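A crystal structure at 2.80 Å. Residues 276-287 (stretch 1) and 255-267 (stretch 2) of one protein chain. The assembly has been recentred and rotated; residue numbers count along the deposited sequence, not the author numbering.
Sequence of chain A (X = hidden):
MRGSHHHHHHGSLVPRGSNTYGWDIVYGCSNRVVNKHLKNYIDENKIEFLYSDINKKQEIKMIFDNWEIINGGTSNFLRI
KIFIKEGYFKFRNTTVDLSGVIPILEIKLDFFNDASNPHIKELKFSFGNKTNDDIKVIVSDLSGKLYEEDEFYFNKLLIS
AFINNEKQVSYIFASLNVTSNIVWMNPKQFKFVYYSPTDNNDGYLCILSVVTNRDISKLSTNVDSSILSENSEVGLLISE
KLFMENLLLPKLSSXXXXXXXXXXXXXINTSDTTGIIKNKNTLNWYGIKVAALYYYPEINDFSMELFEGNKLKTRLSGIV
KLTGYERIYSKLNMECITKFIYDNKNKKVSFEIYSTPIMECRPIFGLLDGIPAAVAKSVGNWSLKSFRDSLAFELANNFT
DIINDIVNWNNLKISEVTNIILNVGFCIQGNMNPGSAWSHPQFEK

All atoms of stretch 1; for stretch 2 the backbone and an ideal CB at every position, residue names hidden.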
# COMPACT_ATOMS: atom_id res chain seq x y z
N ILE A 276 10.71 -15.24 -0.44
CA ILE A 276 10.82 -16.24 -1.50
C ILE A 276 9.74 -17.35 -1.42
O ILE A 276 9.39 -17.81 -0.33
CB ILE A 276 12.21 -16.90 -1.49
CG1 ILE A 276 13.26 -15.90 -1.94
CG2 ILE A 276 12.26 -18.12 -2.40
CD1 ILE A 276 14.61 -16.52 -2.22
N ILE A 277 9.23 -17.76 -2.57
CA ILE A 277 8.31 -18.89 -2.62
C ILE A 277 9.05 -20.23 -2.75
O ILE A 277 9.65 -20.52 -3.79
CB ILE A 277 7.35 -18.77 -3.80
CG1 ILE A 277 6.47 -17.53 -3.64
CG2 ILE A 277 6.49 -20.03 -3.89
CD1 ILE A 277 5.44 -17.30 -4.77
N LYS A 278 9.01 -21.04 -1.70
CA LYS A 278 9.49 -22.41 -1.83
C LYS A 278 8.34 -23.42 -1.66
O LYS A 278 7.30 -23.10 -1.08
CB LYS A 278 10.60 -22.67 -0.83
CG LYS A 278 11.91 -21.98 -1.17
CD LYS A 278 13.07 -22.72 -0.52
CE LYS A 278 14.42 -22.11 -0.87
NZ LYS A 278 14.61 -20.78 -0.23
N ASN A 279 8.52 -24.62 -2.19
CA ASN A 279 7.56 -25.69 -1.95
C ASN A 279 7.71 -26.29 -0.54
O ASN A 279 8.83 -26.43 -0.01
CB ASN A 279 7.71 -26.78 -3.00
CG ASN A 279 9.08 -27.44 -2.97
OD1 ASN A 279 10.09 -26.79 -2.70
ND2 ASN A 279 9.10 -28.73 -3.24
N LYS A 280 6.58 -26.65 0.07
CA LYS A 280 6.57 -27.16 1.44
C LYS A 280 6.92 -28.63 1.42
O LYS A 280 7.44 -29.18 2.38
CB LYS A 280 5.21 -26.95 2.11
CG LYS A 280 5.13 -27.35 3.60
CD LYS A 280 3.69 -27.30 4.15
CE LYS A 280 3.16 -25.87 4.32
NZ LYS A 280 1.75 -25.84 4.84
N ASN A 281 6.63 -29.24 0.27
CA ASN A 281 6.75 -30.68 0.07
C ASN A 281 6.57 -31.05 -1.40
O ASN A 281 6.48 -30.17 -2.27
CB ASN A 281 5.73 -31.42 0.93
CG ASN A 281 4.34 -30.84 0.81
OD1 ASN A 281 3.89 -30.45 -0.27
ND2 ASN A 281 3.65 -30.75 1.94
N THR A 282 6.48 -32.35 -1.66
CA THR A 282 6.40 -32.85 -3.03
C THR A 282 5.15 -32.33 -3.72
O THR A 282 4.03 -32.44 -3.19
CB THR A 282 6.43 -34.41 -3.08
OG1 THR A 282 7.57 -34.91 -2.37
CG2 THR A 282 6.47 -34.90 -4.52
N LEU A 283 5.33 -31.74 -4.89
CA LEU A 283 4.21 -31.28 -5.70
C LEU A 283 3.78 -32.36 -6.70
O LEU A 283 4.57 -32.74 -7.57
CB LEU A 283 4.57 -29.99 -6.44
CG LEU A 283 5.35 -28.98 -5.60
CD1 LEU A 283 5.79 -27.77 -6.44
CD2 LEU A 283 4.53 -28.54 -4.39
N ASN A 284 2.55 -32.85 -6.58
CA ASN A 284 2.11 -33.91 -7.49
C ASN A 284 1.46 -33.36 -8.74
O ASN A 284 0.29 -32.92 -8.73
CB ASN A 284 1.17 -34.87 -6.76
CG ASN A 284 1.79 -35.45 -5.50
OD1 ASN A 284 2.90 -35.99 -5.53
ND2 ASN A 284 1.09 -35.31 -4.38
N TRP A 285 2.22 -33.36 -9.84
CA TRP A 285 1.70 -32.82 -11.08
C TRP A 285 0.50 -33.61 -11.57
O TRP A 285 0.30 -34.78 -11.20
CB TRP A 285 2.77 -32.82 -12.16
CG TRP A 285 2.51 -31.82 -13.22
CD1 TRP A 285 1.99 -32.05 -14.45
CD2 TRP A 285 2.77 -30.42 -13.14
NE1 TRP A 285 1.90 -30.87 -15.16
CE2 TRP A 285 2.38 -29.86 -14.37
CE3 TRP A 285 3.28 -29.59 -12.15
CZ2 TRP A 285 2.49 -28.50 -14.64
CZ3 TRP A 285 3.39 -28.24 -12.41
CH2 TRP A 285 2.99 -27.71 -13.65
N TYR A 286 -0.31 -32.97 -12.39
CA TYR A 286 -1.44 -33.65 -12.99
C TYR A 286 -0.99 -34.57 -14.14
O TYR A 286 0.14 -34.48 -14.61
CB TYR A 286 -2.48 -32.63 -13.46
CG TYR A 286 -2.04 -31.73 -14.59
CD1 TYR A 286 -2.19 -32.12 -15.91
CD2 TYR A 286 -1.48 -30.48 -14.34
CE1 TYR A 286 -1.80 -31.30 -16.96
CE2 TYR A 286 -1.09 -29.63 -15.38
CZ TYR A 286 -1.25 -30.05 -16.68
OH TYR A 286 -0.86 -29.24 -17.73
N GLY A 287 -1.87 -35.46 -14.58
CA GLY A 287 -1.48 -36.44 -15.57
C GLY A 287 -1.34 -35.92 -17.01
O GLY A 287 -2.28 -35.30 -17.54
N UNK A 255 -2.54 -23.35 -10.17
CA UNK A 255 -2.39 -23.40 -11.62
C UNK A 255 -1.68 -24.67 -12.04
O UNK A 255 -1.21 -24.75 -13.19
CB UNK A 255 -1.63 -22.18 -12.13
N UNK A 256 -1.61 -25.64 -11.13
CA UNK A 256 -0.74 -26.79 -11.34
C UNK A 256 -1.43 -28.15 -11.16
O UNK A 256 -0.78 -29.16 -10.87
CB UNK A 256 0.45 -26.70 -10.38
N UNK A 257 -2.73 -28.19 -11.35
CA UNK A 257 -3.45 -29.43 -11.14
C UNK A 257 -4.06 -29.62 -9.76
O UNK A 257 -3.78 -28.88 -8.81
CB UNK A 257 -2.50 -30.60 -11.42
N UNK A 258 -4.89 -30.65 -9.64
CA UNK A 258 -5.74 -30.84 -8.48
C UNK A 258 -5.01 -31.37 -7.26
O UNK A 258 -5.60 -31.41 -6.17
CB UNK A 258 -6.88 -31.79 -8.84
N UNK A 259 -3.75 -31.79 -7.40
CA UNK A 259 -3.05 -32.28 -6.22
C UNK A 259 -2.00 -31.30 -5.75
O UNK A 259 -1.06 -31.65 -5.03
CB UNK A 259 -2.40 -33.64 -6.51
N UNK A 260 -2.17 -30.05 -6.19
CA UNK A 260 -1.40 -28.95 -5.63
C UNK A 260 -2.29 -27.77 -5.24
O UNK A 260 -3.11 -27.30 -6.05
CB UNK A 260 -0.34 -28.49 -6.63
N UNK A 261 -2.15 -27.31 -4.00
CA UNK A 261 -3.03 -26.29 -3.45
C UNK A 261 -2.45 -25.28 -2.46
O UNK A 261 -3.13 -24.97 -1.48
CB UNK A 261 -4.19 -27.00 -2.76
N UNK A 262 -1.25 -24.77 -2.67
CA UNK A 262 -0.71 -23.72 -1.77
C UNK A 262 -0.42 -24.19 -0.35
O UNK A 262 0.55 -23.75 0.27
CB UNK A 262 -1.70 -22.55 -1.70
N UNK A 263 -1.27 -25.06 0.18
CA UNK A 263 -0.94 -25.79 1.39
C UNK A 263 0.35 -26.57 1.12
O UNK A 263 1.12 -26.87 2.04
CB UNK A 263 -2.08 -26.72 1.81
N UNK A 264 0.58 -26.87 -0.16
CA UNK A 264 1.83 -27.43 -0.65
C UNK A 264 3.00 -26.45 -0.69
O UNK A 264 4.14 -26.87 -0.88
CB UNK A 264 1.61 -27.99 -2.05
N UNK A 265 2.71 -25.15 -0.51
CA UNK A 265 3.72 -24.08 -0.62
C UNK A 265 3.99 -23.29 0.65
O UNK A 265 3.08 -23.00 1.44
CB UNK A 265 3.29 -23.10 -1.71
N UNK A 266 5.26 -22.91 0.81
CA UNK A 266 5.68 -21.97 1.84
C UNK A 266 6.17 -20.65 1.24
O UNK A 266 6.67 -20.63 0.11
CB UNK A 266 6.78 -22.59 2.70
N UNK A 267 6.02 -19.56 1.97
CA UNK A 267 6.78 -18.37 1.60
C UNK A 267 7.77 -18.09 2.72
O UNK A 267 7.39 -17.91 3.88
CB UNK A 267 5.86 -17.17 1.35

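At position 255 the CA-to-CB bond points sideways and nothing of the neighbouring stretch lies within reach, so many side chains would fit; the residue is Asn 255. Position 256 also points sideways, but its CB lies 3.9 Å from Trp 285 CZ3, which favours an apolar chain. Met 256 fills it, bringing CG to 3.7 Å from Trp 285 CZ3, while its CE reaches to 4.5 Å from Leu 283 CD1.

Position 257 is the most restrictive. Its phi of 94° and psi of 170° would jam a CB against the preceding carbonyl, and that CB would fall 2.9 Å from Tyr 286 CB, a clash. Glycine is called for, and Gly 257 lets its CA approach Tyr 286 CD2 at 3.9 Å while opening a type I turn that ends at 260. Within this turn, 258 faces no partner and could be almost any small or polar residue; it is Ser 258.

Position 259 points toward stretch 1, with CB 3.6 Å from Asn 284 O. A polar residue of modest size would suit it, and Asn 259 packs its CB 3.8 Å from Asn 284 CB. Position 260 points toward Leu 283 and the Trp 285 ring, an apolar setting that would take a branched or longer aliphatic chain. Ile 260 places CD1 3.7 Å from Leu 283 CB and 4.3 Å from Trp 285 CE3.

Stretch 1 offers nothing to 261, out of its reach, or to 262, whose CB points away, so small or polar residues would serve at 261; the positive phi of 262 (67°) is easiest for glycine or asparagine, though it does not exclude others. They are Thr 261 and Ser 262, and Ser 262 OG donates to Thr 261 O at 2.5 Å. At 263 the CB lies 5.0 Å from Lys 280 NZ, so an acceptor is attractive. Asn 263 receives a hydrogen bond from Lys 280 NZ at its backbone O (3.0 Å) and a weak one from the same NZ at OD1 (3.4 Å).

At 264 the CB is 3.8 Å from both Leu 283 CD2 and Asn 281 OD1, inviting a short side chain with a donor. Asn 264 supplies it: ND2 donates to Asn 281 OD1 at 2.9 Å, and OD1 accepts from Thr 261 N at 3.1 Å, bracing the loop.

The strand then pairs antiparallel with 276-279. Position 265 could hold a large apolar group, given Ile 277 and Leu 283 nearby; the ring of Phe 265 has Leu 283 CD2 over one face. Position 266 shares a sheet face with Lys 278, where polar residues would suit. Asn 266 N donates to Lys 278 O at 2.8 Å, and its OD1 lies 3.5 Å from Lys 280 CE. Position 267 shares the Ile 277 face and favours a beta-branched aliphatic; Val 267 CA makes a CA-H...O contact with Ile 276 O at 3.3 Å.

Stretch 2, residues 255-267: NMGSNITSNNFNV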
# COMPACT_ATOMS: atom_id res chain seq x y z
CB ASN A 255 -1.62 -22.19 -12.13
CG ASN A 255 -2.11 -21.73 -13.48
OD1 ASN A 255 -3.34 -21.67 -13.71
ND2 ASN A 255 -1.18 -21.41 -14.39
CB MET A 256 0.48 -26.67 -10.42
CG MET A 256 1.43 -25.59 -10.83
SD MET A 256 2.90 -25.48 -9.76
CE MET A 256 2.13 -25.87 -8.22
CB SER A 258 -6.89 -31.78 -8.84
OG SER A 258 -6.54 -32.57 -9.98
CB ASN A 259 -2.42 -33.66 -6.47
CG ASN A 259 -3.44 -34.67 -6.94
OD1 ASN A 259 -4.50 -34.84 -6.32
ND2 ASN A 259 -3.14 -35.33 -8.06
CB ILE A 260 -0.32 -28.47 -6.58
CG1 ILE A 260 0.43 -29.68 -7.15
CG2 ILE A 260 0.62 -27.61 -5.81
CD1 ILE A 260 1.40 -29.40 -8.26
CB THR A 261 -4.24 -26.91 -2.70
OG1 THR A 261 -3.78 -27.54 -1.49
CG2 THR A 261 -5.04 -27.87 -3.56
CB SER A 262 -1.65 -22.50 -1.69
OG SER A 262 -2.61 -22.65 -0.66
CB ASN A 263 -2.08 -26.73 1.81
CG ASN A 263 -1.93 -27.21 3.24
OD1 ASN A 263 -1.48 -26.45 4.11
ND2 ASN A 263 -2.30 -28.47 3.50
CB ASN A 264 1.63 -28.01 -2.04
CG ASN A 264 0.77 -29.25 -2.02
OD1 ASN A 264 -0.21 -29.36 -2.75
ND2 ASN A 264 1.12 -30.18 -1.16
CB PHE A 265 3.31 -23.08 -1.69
CG PHE A 265 3.44 -23.61 -3.08
CD1 PHE A 265 4.66 -23.55 -3.73
CD2 PHE A 265 2.36 -24.18 -3.72
CE1 PHE A 265 4.79 -24.03 -5.00
CE2 PHE A 265 2.48 -24.67 -4.99
CZ PHE A 265 3.70 -24.60 -5.63
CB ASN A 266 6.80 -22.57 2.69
CG ASN A 266 6.28 -23.21 3.96
OD1 ASN A 266 5.15 -22.94 4.38
ND2 ASN A 266 7.11 -24.04 4.59
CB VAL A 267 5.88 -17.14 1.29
CG1 VAL A 267 4.73 -17.02 2.29
CG2 VAL A 267 6.73 -15.89 1.25
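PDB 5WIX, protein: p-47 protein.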